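Local coordinates for chromosomal replication initiator protein dnaA (Thermotoga maritima, PDB 2Z4S) that probably binds the chromosomal replication origin in its ATP form and oligomerizes there as a right-handed spiral filament to start DNA replication, at residues S114-A119 with A258-P263; E266-I271 with N294-L299; I306-V311 with L327-F332. All coordinates share one frame; numbering follows the deposited sequence.

Contact 1: residues S114-A119 with A258-P263; sequences SFAYHA and AKLEPP
In the AAA+ ATPase core of DnaA, the first turn and a half of helix 114-125 packs against the loop 258-263, which leads from helix 246-253 towards helix 265-279. Backbone bonds fix the loop from its other neighbours: Ala258 and Leu260 bond to Tyr136 of the edge strand 133-136, and Glu261 bonds to Gly112. Nothing polar crosses between helix and loop, so the contact is wholly apolar and centres on the methyls of Ala116 and Ala258, flanked by Phe115 and Leu260. The backbones come close, with the CA atoms of Ala116 and Ala258 5.0 Å apart. The methyl of Ala258 points at the helix and sits 3.7 Å from Ala116 CA. Phe115 has its CG anti to the backbone N (chi1 -176°), which brings CD2 of the ring to 4.0 Å from Ala258 CB. One turn on, Ala119 CB comes within 4.3 Å of Ala258 CB and also touches Leu133. Lys259 points away from the helix, and the exposed Glu261 pairs with it in a salt bridge whose hydrogen bond is weak, Lys259 NZ to Glu261 OE1 3.2 Å. Leu260 ties the contact to the nucleotide site, since its side chain also touches Asn113 and Lys143, both seen binding ADP. With CG anti to its own carbonyl carbon (chi1 -73°), Leu260 directs CD2 onto Ala116 CB at 3.4 Å.

Contact 2: residues E266-I271 with N294-L299; sequences ETRKSI and NVDDNL. With ADP (adenosine-5'-diphosphate), chain C.
Asn294 ends helix 287-294, and from here the chain runs as an irregular link past helix 265-279 to helix 299-315. Its side chain leans away from residues 266-271, and its ND2 makes a weak hydrogen bond back to Phe290 O. At Val295 the backbone leaves helical geometry; its carbonyl O lies 3.8 Å from Arg268 CD, while its side chain packs on Leu302 and Phe332. Asp296 then meets the arginine itself. The two side chains run side by side and point the same way, so that Arg268 NH1 lies 3.0 Å from Asp296 CB, nearer to the methylene than to the acid. Arg268 gets there through a chain bent at chi3 (-35°). NH1 and Asp296 OD2 are 4.2 Å apart, with the oxygen well out of the guanidinium plane; no N-H points at it, and the attraction is probably one of charge alone. Asp297 faces away and forms a salt bridge with Arg301, and Asn298 takes the N-cap position of the next helix. Leu299, the first residue of that helix, turns back towards Ile271. The two side chains cross at about a right angle and touch at their tips, CD1 to CD1 3.6 Å. Together they cover one face of the adenine: Leu299 CD1 lies over the imidazole part, 3.3 Å from ADP N7, and Ile271 CG2 over the six-membered ring, 3.6 Å from ADP N3. Val108, whose backbone N bonds the nucleotide, packs on Ile271. Two aliphatic side chains from helices 265-279 and 299-315, which follow the sheet-containing core and belong to the helical lid of an AAA+ module, thus help line its adenine pocket.

Contact 3: residues I306-V311 with L327-F332; sequences IIKLLV and LLLKDF
Three leucines, Leu309, Leu328 and Leu329, and Lys308 carry this contact between helix 299-315 of the AAA+ region and the end of helix 322-328, where the chain leaves helical geometry at Leu329. Residues 327-332 fall in the predicted DNA-binding domain IV, so the contact sits at the probable junction of domains III and IV. Leu309 lies buried on the first helix and has an unusual chi1 of -92°, which swings CD1 across to the other segment. Leu329 answers with a regular conformation, CG anti to its carbonyl carbon and the chain extended beyond it (chi2 -178°). The two side chains cross at about a right angle, and Leu309 CD1 is set against the fork of Leu329, 3.4 Å from CD2 and 3.5 Å from CG. The same CD1 lies 4.2 Å from CB of Leu328, which points at helix 299-315, holds CG anti to its carbonyl carbon and also touches Tyr312. Lys308 starts with CG anti to the backbone N and then bends at chi2 (92°) and again at chi4. Its aliphatic part slides past Leu329 in the opposite direction, with CG 4.0 Å from Leu329 CD2, while the bends bring NZ to 3.7 Å from Leu328 CB. Leu329 CD2 also lies over one face of the Phe332 ring, 4.1 Å above its plane and offset towards the rim. Val291 of helix 287-294 also touches Leu329, and Val287 touches Leu309. With mainly apolar contacts and no clear hydrogen bond across the segments, shape and burial hold the end of helix 322-328 and the following turn to helix 299-315.

Along the chain the three contacts follow in series, each closing before the next opens. Contact 1 belongs to the part of the AAA+ region built on the parallel sheet, whereas contacts 2 and 3 lie among the helices that follow it. Centres of contacts 1 and 2 are about 15 Å apart, and Pro263 CG bridges them by packing on Ile271 and Leu299. Contacts 2 and 3, about 14 Å apart between centres, share helix 299-315 and meet where Val295 packs on Phe332. Contacts 1 and 3, with centres about 27 Å apart, do not touch. Contact 2, beside ADP, thus sits between the sheet-containing core and the helical part, whose end at contact 3 already enters the predicted domain IV.

Contact 1: residues S114-A119 with A258-P263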
loop_
_atom_site.group_PDB
_atom_site.type_symbol
_atom_site.label_atom_id
_atom_site.label_comp_id
_atom_site.label_asym_id
_atom_site.label_seq_id
_atom_site.Cartn_x
_atom_site.Cartn_y
_atom_site.Cartn_z
ATOM N N SER A 114 -13.887 2.060 1.471
ATOM C CA SER A 114 -14.166 3.105 2.450
ATOM C C SER A 114 -13.679 2.801 3.865
ATOM O O SER A 114 -12.911 3.575 4.441
ATOM C CB SER A 114 -15.670 3.409 2.490
ATOM O OG SER A 114 -15.993 4.298 3.556
ATOM N N PHE A 115 -14.116 1.683 4.433
ATOM C CA PHE A 115 -13.704 1.377 5.788
ATOM C C PHE A 115 -12.203 1.383 5.919
ATOM O O PHE A 115 -11.660 1.943 6.880
ATOM C CB PHE A 115 -14.249 0.039 6.263
ATOM C CG PHE A 115 -13.920 -0.245 7.689
ATOM C CD1 PHE A 115 -14.149 0.719 8.663
ATOM C CD2 PHE A 115 -13.328 -1.443 8.060
ATOM C CE1 PHE A 115 -13.789 0.502 9.984
ATOM C CE2 PHE A 115 -12.960 -1.676 9.387
ATOM C CZ PHE A 115 -13.192 -0.698 10.347
ATOM N N ALA A 116 -11.528 0.766 4.952
ATOM C CA ALA A 116 -10.074 0.724 4.961
ATOM C C ALA A 116 -9.556 2.160 5.015
ATOM O O ALA A 116 -8.739 2.526 5.870
ATOM C CB ALA A 116 -9.576 0.032 3.720
ATOM N N TYR A 117 -10.063 2.975 4.098
ATOM C CA TYR A 117 -9.689 4.379 4.003
ATOM C C TYR A 117 -9.819 5.119 5.340
ATOM O O TYR A 117 -8.912 5.846 5.751
ATOM C CB TYR A 117 -10.566 5.069 2.953
ATOM C CG TYR A 117 -10.376 6.560 2.880
ATOM C CD1 TYR A 117 -9.320 7.114 2.164
ATOM C CD2 TYR A 117 -11.231 7.417 3.569
ATOM C CE1 TYR A 117 -9.118 8.487 2.138
ATOM C CE2 TYR A 117 -11.042 8.784 3.554
ATOM C CZ TYR A 117 -9.986 9.319 2.839
ATOM O OH TYR A 117 -9.800 10.683 2.832
ATOM N N HIS A 118 -10.947 4.933 6.017
ATOM C CA HIS A 118 -11.171 5.620 7.278
ATOM C C HIS A 118 -10.302 5.093 8.396
ATOM O O HIS A 118 -9.817 5.870 9.228
ATOM C CB HIS A 118 -12.645 5.538 7.664
ATOM C CG HIS A 118 -13.539 6.332 6.763
ATOM N ND1 HIS A 118 -13.626 7.706 6.827
ATOM C CD2 HIS A 118 -14.351 5.948 5.750
ATOM C CE1 HIS A 118 -14.452 8.134 5.890
ATOM N NE2 HIS A 118 -14.906 7.088 5.223
ATOM N N ALA A 119 -10.105 3.777 8.421
ATOM C CA ALA A 119 -9.262 3.169 9.439
ATOM C C ALA A 119 -7.907 3.850 9.334
ATOM O O ALA A 119 -7.363 4.367 10.313
ATOM C CB ALA A 119 -9.121 1.695 9.179
ATOM N N ALA A 258 -8.834 -3.921 8.698
ATOM C CA ALA A 258 -9.667 -3.566 7.552
ATOM C C ALA A 258 -9.397 -4.405 6.298
ATOM O O ALA A 258 -8.331 -4.989 6.141
ATOM C CB ALA A 258 -9.486 -2.101 7.234
ATOM N N LYS A 259 -10.377 -4.453 5.402
ATOM C CA LYS A 259 -10.264 -5.207 4.148
ATOM C C LYS A 259 -10.614 -4.366 2.902
ATOM O O LYS A 259 -11.648 -3.696 2.863
ATOM C CB LYS A 259 -11.189 -6.420 4.185
ATOM C CG LYS A 259 -11.269 -7.138 2.867
ATOM C CD LYS A 259 -12.386 -8.149 2.852
ATOM C CE LYS A 259 -12.401 -8.901 1.539
ATOM N NZ LYS A 259 -13.607 -9.751 1.388
ATOM N N LEU A 260 -9.757 -4.402 1.888
ATOM C CA LEU A 260 -10.015 -3.677 0.655
ATOM C C LEU A 260 -10.627 -4.651 -0.349
ATOM O O LEU A 260 -10.260 -5.817 -0.377
ATOM C CB LEU A 260 -8.712 -3.116 0.088
ATOM C CG LEU A 260 -8.075 -1.924 0.809
ATOM C CD1 LEU A 260 -6.648 -1.743 0.368
ATOM C CD2 LEU A 260 -8.840 -0.668 0.498
ATOM N N GLU A 261 -11.586 -4.191 -1.146
ATOM C CA GLU A 261 -12.186 -5.037 -2.181
ATOM C C GLU A 261 -12.189 -4.219 -3.477
ATOM O O GLU A 261 -12.215 -2.989 -3.439
ATOM C CB GLU A 261 -13.596 -5.490 -1.788
ATOM C CG GLU A 261 -13.622 -6.388 -0.538
ATOM C CD GLU A 261 -14.969 -7.104 -0.299
ATOM O OE1 GLU A 261 -15.221 -8.169 -0.912
ATOM O OE2 GLU A 261 -15.780 -6.601 0.514
ATOM N N PRO A 262 -12.146 -4.888 -4.641
ATOM C CA PRO A 262 -12.135 -4.151 -5.908
ATOM C C PRO A 262 -13.306 -3.178 -6.035
ATOM O O PRO A 262 -14.403 -3.441 -5.537
ATOM C CB PRO A 262 -12.160 -5.265 -6.948
ATOM C CG PRO A 262 -12.992 -6.288 -6.293
ATOM C CD PRO A 262 -12.460 -6.304 -4.876
ATOM N N PRO A 263 -13.080 -2.028 -6.695
ATOM C CA PRO A 263 -14.155 -1.047 -6.854
ATOM C C PRO A 263 -15.091 -1.385 -7.999
ATOM O O PRO A 263 -14.753 -2.198 -8.863
ATOM C CB PRO A 263 -13.390 0.258 -7.079
ATOM C CG PRO A 263 -12.198 -0.191 -7.848
ATOM C CD PRO A 263 -11.788 -1.466 -7.139
#

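Contact 2: residues E266-I271 with N294-L299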
loop_
_atom_site.group_PDB
_atom_site.type_symbol
_atom_site.label_atom_id
_atom_site.label_comp_id
_atom_site.label_asym_id
_atom_site.label_seq_id
_atom_site.Cartn_x
_atom_site.Cartn_y
_atom_site.Cartn_z
ATOM N N GLU A 266 -18.424 2.588 -11.515
ATOM C CA GLU A 266 -18.542 3.999 -11.201
ATOM C C GLU A 266 -17.315 4.499 -10.466
ATOM O O GLU A 266 -16.672 5.461 -10.890
ATOM C CB GLU A 266 -19.774 4.267 -10.354
ATOM C CG GLU A 266 -19.808 5.684 -9.810
ATOM C CD GLU A 266 -21.156 6.056 -9.216
ATOM O OE1 GLU A 266 -21.252 7.126 -8.572
ATOM O OE2 GLU A 266 -22.120 5.282 -9.399
ATOM N N THR A 267 -16.980 3.831 -9.368
ATOM C CA THR A 267 -15.825 4.223 -8.570
ATOM C C THR A 267 -14.526 4.131 -9.357
ATOM O O THR A 267 -13.648 4.994 -9.245
ATOM C CB THR A 267 -15.720 3.366 -7.316
ATOM O OG1 THR A 267 -17.020 3.225 -6.747
ATOM C CG2 THR A 267 -14.826 4.041 -6.293
ATOM N N ARG A 268 -14.403 3.088 -10.165
ATOM C CA ARG A 268 -13.199 2.927 -10.956
ATOM C C ARG A 268 -12.973 4.182 -11.792
ATOM O O ARG A 268 -11.902 4.790 -11.728
ATOM C CB ARG A 268 -13.338 1.719 -11.865
ATOM C CG ARG A 268 -12.055 0.960 -12.100
ATOM C CD ARG A 268 -12.384 -0.234 -12.944
ATOM N NE ARG A 268 -13.707 -0.714 -12.567
ATOM C CZ ARG A 268 -14.447 -1.524 -13.308
ATOM N NH1 ARG A 268 -13.997 -1.950 -14.475
ATOM N NH2 ARG A 268 -15.642 -1.899 -12.883
ATOM N N LYS A 269 -13.994 4.569 -12.557
ATOM C CA LYS A 269 -13.915 5.748 -13.417
ATOM C C LYS A 269 -13.398 6.975 -12.699
ATOM O O LYS A 269 -12.556 7.697 -13.228
ATOM C CB LYS A 269 -15.275 6.043 -14.051
ATOM C CG LYS A 269 -15.691 4.963 -15.040
ATOM C CD LYS A 269 -16.935 5.314 -15.847
ATOM C CE LYS A 269 -17.374 4.105 -16.682
ATOM N NZ LYS A 269 -18.624 4.321 -17.477
ATOM N N SER A 270 -13.895 7.210 -11.492
ATOM C CA SER A 270 -13.444 8.357 -10.717
ATOM C C SER A 270 -11.972 8.162 -10.370
ATOM O O SER A 270 -11.196 9.111 -10.355
ATOM C CB SER A 270 -14.262 8.496 -9.437
ATOM O OG SER A 270 -15.645 8.516 -9.720
ATOM N N ILE A 271 -11.588 6.926 -10.084
ATOM C CA ILE A 271 -10.199 6.657 -9.761
ATOM C C ILE A 271 -9.382 6.946 -11.012
ATOM O O ILE A 271 -8.321 7.573 -10.949
ATOM C CB ILE A 271 -10.000 5.187 -9.329
ATOM C CG1 ILE A 271 -10.652 4.958 -7.963
ATOM C CG2 ILE A 271 -8.512 4.845 -9.278
ATOM C CD1 ILE A 271 -10.576 3.532 -7.490
ATOM N N ASN A 294 -13.074 -1.488 -18.798
ATOM C CA ASN A 294 -12.585 -2.802 -19.190
ATOM C C ASN A 294 -11.251 -3.250 -18.619
ATOM O O ASN A 294 -10.810 -4.367 -18.861
ATOM C CB ASN A 294 -12.598 -2.874 -20.715
ATOM C CG ASN A 294 -13.946 -2.481 -21.286
ATOM O OD1 ASN A 294 -14.937 -3.176 -21.090
ATOM N ND2 ASN A 294 -13.994 -1.348 -21.973
ATOM N N VAL A 295 -10.601 -2.372 -17.872
ATOM C CA VAL A 295 -9.353 -2.711 -17.208
ATOM C C VAL A 295 -9.829 -2.769 -15.753
ATOM O O VAL A 295 -9.622 -1.846 -14.959
ATOM C CB VAL A 295 -8.306 -1.610 -17.423
ATOM C CG1 VAL A 295 -7.044 -1.909 -16.648
ATOM C CG2 VAL A 295 -7.995 -1.513 -18.898
ATOM N N ASP A 296 -10.504 -3.869 -15.433
ATOM C CA ASP A 296 -11.092 -4.075 -14.120
ATOM C C ASP A 296 -10.373 -5.026 -13.175
ATOM O O ASP A 296 -10.938 -5.395 -12.143
ATOM C CB ASP A 296 -12.521 -4.555 -14.293
ATOM C CG ASP A 296 -12.614 -5.671 -15.286
ATOM O OD1 ASP A 296 -11.549 -6.252 -15.585
ATOM O OD2 ASP A 296 -13.728 -5.975 -15.763
ATOM N N ASP A 297 -9.159 -5.447 -13.511
ATOM C CA ASP A 297 -8.438 -6.326 -12.600
ATOM C C ASP A 297 -8.154 -5.503 -11.362
ATOM O O ASP A 297 -9.002 -5.338 -10.482
ATOM C CB ASP A 297 -7.094 -6.765 -13.168
ATOM C CG ASP A 297 -7.213 -7.411 -14.504
ATOM O OD1 ASP A 297 -8.239 -8.086 -14.739
ATOM O OD2 ASP A 297 -6.273 -7.255 -15.311
ATOM N N ASN A 298 -6.937 -4.978 -11.313
ATOM C CA ASN A 298 -6.499 -4.157 -10.202
ATOM C C ASN A 298 -6.278 -2.747 -10.694
ATOM O O ASN A 298 -6.313 -2.471 -11.892
ATOM C CB ASN A 298 -5.199 -4.694 -9.619
ATOM C CG ASN A 298 -4.183 -4.963 -10.674
ATOM O OD1 ASN A 298 -4.312 -5.918 -11.432
ATOM N ND2 ASN A 298 -3.173 -4.110 -10.758
ATOM N N LEU A 299 -6.032 -1.862 -9.751
ATOM C CA LEU A 299 -5.833 -0.487 -10.087
ATOM C C LEU A 299 -4.408 -0.228 -10.533
ATOM O O LEU A 299 -4.093 0.863 -10.998
ATOM C CB LEU A 299 -6.217 0.376 -8.889
ATOM C CG LEU A 299 -7.661 0.160 -8.422
ATOM C CD1 LEU A 299 -7.938 1.064 -7.261
ATOM C CD2 LEU A 299 -8.635 0.442 -9.539
HETATM P PB ADP C . -1.566 -2.785 -3.868
HETATM O O1B ADP C . -2.292 -2.349 -2.670
HETATM O O2B ADP C . -2.020 -4.261 -4.239
HETATM O O3B ADP C . 0.025 -2.737 -3.607
HETATM P PA ADP C . -1.528 -0.328 -4.883
HETATM O O1A ADP C . -2.190 0.237 -3.692
HETATM O O2A ADP C . 0.056 -0.195 -4.686
HETATM O O3A ADP C . -1.930 -1.878 -5.123
HETATM O "O5'" ADP C . -1.960 0.417 -6.225
HETATM C "C5'" ADP C . -1.630 1.752 -6.007
HETATM C "C4'" ADP C . -1.942 2.601 -7.210
HETATM O "O4'" ADP C . -3.329 2.498 -7.562
HETATM C "C3'" ADP C . -1.582 4.021 -6.814
HETATM O "O3'" ADP C . -0.565 4.564 -7.661
HETATM C "C2'" ADP C . -2.883 4.804 -6.865
HETATM O "O2'" ADP C . -2.763 5.933 -7.756
HETATM C "C1'" ADP C . -3.948 3.785 -7.343
HETATM N N9 ADP C . -5.074 3.657 -6.404
HETATM C C8 ADP C . -5.362 2.595 -5.596
HETATM N N7 ADP C . -6.444 2.824 -4.914
HETATM C C5 ADP C . -6.915 4.041 -5.241
HETATM C C6 ADP C . -8.030 4.823 -4.851
HETATM N N6 ADP C . -8.935 4.339 -3.928
HETATM N N1 ADP C . -8.194 6.044 -5.403
HETATM C C2 ADP C . -7.331 6.525 -6.298
HETATM N N3 ADP C . -6.275 5.817 -6.692
HETATM C C4 ADP C . -6.034 4.594 -6.196
#

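Contact 3: residues I306-V311 with L327-F332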
loop_
_atom_site.group_PDB
_atom_site.type_symbol
_atom_site.label_atom_id
_atom_site.label_comp_id
_atom_site.label_asym_id
_atom_site.label_seq_id
_atom_site.Cartn_x
_atom_site.Cartn_y
_atom_site.Cartn_z
ATOM N N ILE A 306 -3.563 3.883 -18.442
ATOM C CA ILE A 306 -3.605 5.343 -18.434
ATOM C C ILE A 306 -2.223 5.938 -18.648
ATOM O O ILE A 306 -2.093 7.033 -19.184
ATOM C CB ILE A 306 -4.159 5.878 -17.108
ATOM C CG1 ILE A 306 -5.528 5.259 -16.842
ATOM C CG2 ILE A 306 -4.243 7.392 -17.145
ATOM C CD1 ILE A 306 -6.451 5.312 -18.026
ATOM N N ILE A 307 -1.186 5.230 -18.214
ATOM C CA ILE A 307 0.167 5.723 -18.415
ATOM C C ILE A 307 0.545 5.382 -19.840
ATOM O O ILE A 307 1.046 6.227 -20.579
ATOM C CB ILE A 307 1.175 5.055 -17.475
ATOM C CG1 ILE A 307 0.889 5.464 -16.030
ATOM C CG2 ILE A 307 2.583 5.452 -17.867
ATOM C CD1 ILE A 307 0.819 6.953 -15.830
ATOM N N LYS A 308 0.282 4.134 -20.215
ATOM C CA LYS A 308 0.572 3.632 -21.555
ATOM C C LYS A 308 0.131 4.646 -22.600
ATOM O O LYS A 308 0.955 5.185 -23.339
ATOM C CB LYS A 308 -0.156 2.302 -21.779
ATOM C CG LYS A 308 0.050 1.675 -23.146
ATOM C CD LYS A 308 1.218 0.712 -23.172
ATOM C CE LYS A 308 1.346 0.104 -24.556
ATOM N NZ LYS A 308 0.018 -0.305 -25.085
ATOM N N LEU A 309 -1.171 4.910 -22.663
ATOM C CA LEU A 309 -1.675 5.875 -23.623
ATOM C C LEU A 309 -0.901 7.178 -23.517
ATOM O O LEU A 309 -0.292 7.615 -24.488
ATOM C CB LEU A 309 -3.166 6.129 -23.402
ATOM C CG LEU A 309 -4.074 5.219 -24.230
ATOM C CD1 LEU A 309 -3.621 3.775 -24.120
ATOM C CD2 LEU A 309 -5.508 5.381 -23.760
ATOM N N LEU A 310 -0.905 7.792 -22.339
ATOM C CA LEU A 310 -0.189 9.051 -22.168
ATOM C C LEU A 310 1.200 9.018 -22.829
ATOM O O LEU A 310 1.614 9.982 -23.474
ATOM C CB LEU A 310 -0.087 9.404 -20.679
ATOM C CG LEU A 310 -1.437 9.674 -20.006
ATOM C CD1 LEU A 310 -1.231 10.394 -18.691
ATOM C CD2 LEU A 310 -2.305 10.523 -20.911
ATOM N N VAL A 311 1.905 7.900 -22.679
ATOM C CA VAL A 311 3.227 7.732 -23.274
ATOM C C VAL A 311 3.094 7.743 -24.795
ATOM O O VAL A 311 3.992 8.200 -25.504
ATOM C CB VAL A 311 3.873 6.401 -22.828
ATOM C CG1 VAL A 311 4.941 5.973 -23.812
ATOM C CG2 VAL A 311 4.482 6.560 -21.448
ATOM N N LEU A 327 -6.117 -1.103 -29.412
ATOM C CA LEU A 327 -4.999 -1.930 -29.885
ATOM C C LEU A 327 -3.851 -1.758 -28.907
ATOM O O LEU A 327 -3.211 -2.724 -28.511
ATOM C CB LEU A 327 -4.540 -1.493 -31.289
ATOM C CG LEU A 327 -3.147 -1.908 -31.819
ATOM C CD1 LEU A 327 -3.061 -3.417 -32.069
ATOM C CD2 LEU A 327 -2.870 -1.131 -33.102
ATOM N N LEU A 328 -3.589 -0.512 -28.533
ATOM C CA LEU A 328 -2.532 -0.214 -27.584
ATOM C C LEU A 328 -2.761 -0.985 -26.276
ATOM O O LEU A 328 -1.845 -1.618 -25.753
ATOM C CB LEU A 328 -2.501 1.289 -27.306
ATOM C CG LEU A 328 -1.995 2.192 -28.434
ATOM C CD1 LEU A 328 -2.359 3.646 -28.154
ATOM C CD2 LEU A 328 -0.491 2.033 -28.562
ATOM N N LEU A 329 -3.991 -0.942 -25.766
ATOM C CA LEU A 329 -4.349 -1.620 -24.519
ATOM C C LEU A 329 -4.896 -3.034 -24.728
ATOM O O LEU A 329 -6.036 -3.326 -24.350
ATOM C CB LEU A 329 -5.400 -0.806 -23.754
ATOM C CG LEU A 329 -5.091 0.649 -23.407
ATOM C CD1 LEU A 329 -6.242 1.251 -22.604
ATOM C CD2 LEU A 329 -3.791 0.711 -22.619
ATOM N N LYS A 330 -4.099 -3.919 -25.317
ATOM C CA LYS A 330 -4.569 -5.285 -25.541
ATOM C C LYS A 330 -4.141 -6.220 -24.431
ATOM O O LYS A 330 -4.760 -7.259 -24.212
ATOM C CB LYS A 330 -4.061 -5.828 -26.877
ATOM C CG LYS A 330 -4.924 -5.463 -28.067
ATOM C CD LYS A 330 -4.294 -5.999 -29.334
ATOM C CE LYS A 330 -5.118 -5.675 -30.565
ATOM N NZ LYS A 330 -4.517 -6.331 -31.770
ATOM N N ASP A 331 -3.086 -5.849 -23.723
ATOM C CA ASP A 331 -2.610 -6.694 -22.652
ATOM C C ASP A 331 -3.197 -6.329 -21.303
ATOM O O ASP A 331 -2.754 -6.833 -20.271
ATOM C CB ASP A 331 -1.095 -6.638 -22.606
ATOM C CG ASP A 331 -0.478 -7.094 -23.899
ATOM O OD1 ASP A 331 -0.694 -8.265 -24.279
ATOM O OD2 ASP A 331 0.213 -6.277 -24.538
ATOM N N PHE A 332 -4.205 -5.460 -21.318
ATOM C CA PHE A 332 -4.857 -5.027 -20.090
ATOM C C PHE A 332 -6.300 -5.502 -20.052
ATOM O O PHE A 332 -6.945 -5.466 -19.007
ATOM C CB PHE A 332 -4.823 -3.504 -19.976
ATOM C CG PHE A 332 -3.442 -2.926 -19.954
ATOM C CD1 PHE A 332 -2.631 -2.976 -21.078
ATOM C CD2 PHE A 332 -2.954 -2.311 -18.814
ATOM C CE1 PHE A 332 -1.355 -2.415 -21.061
ATOM C CE2 PHE A 332 -1.676 -1.748 -18.791
ATOM C CZ PHE A 332 -0.878 -1.799 -19.911
#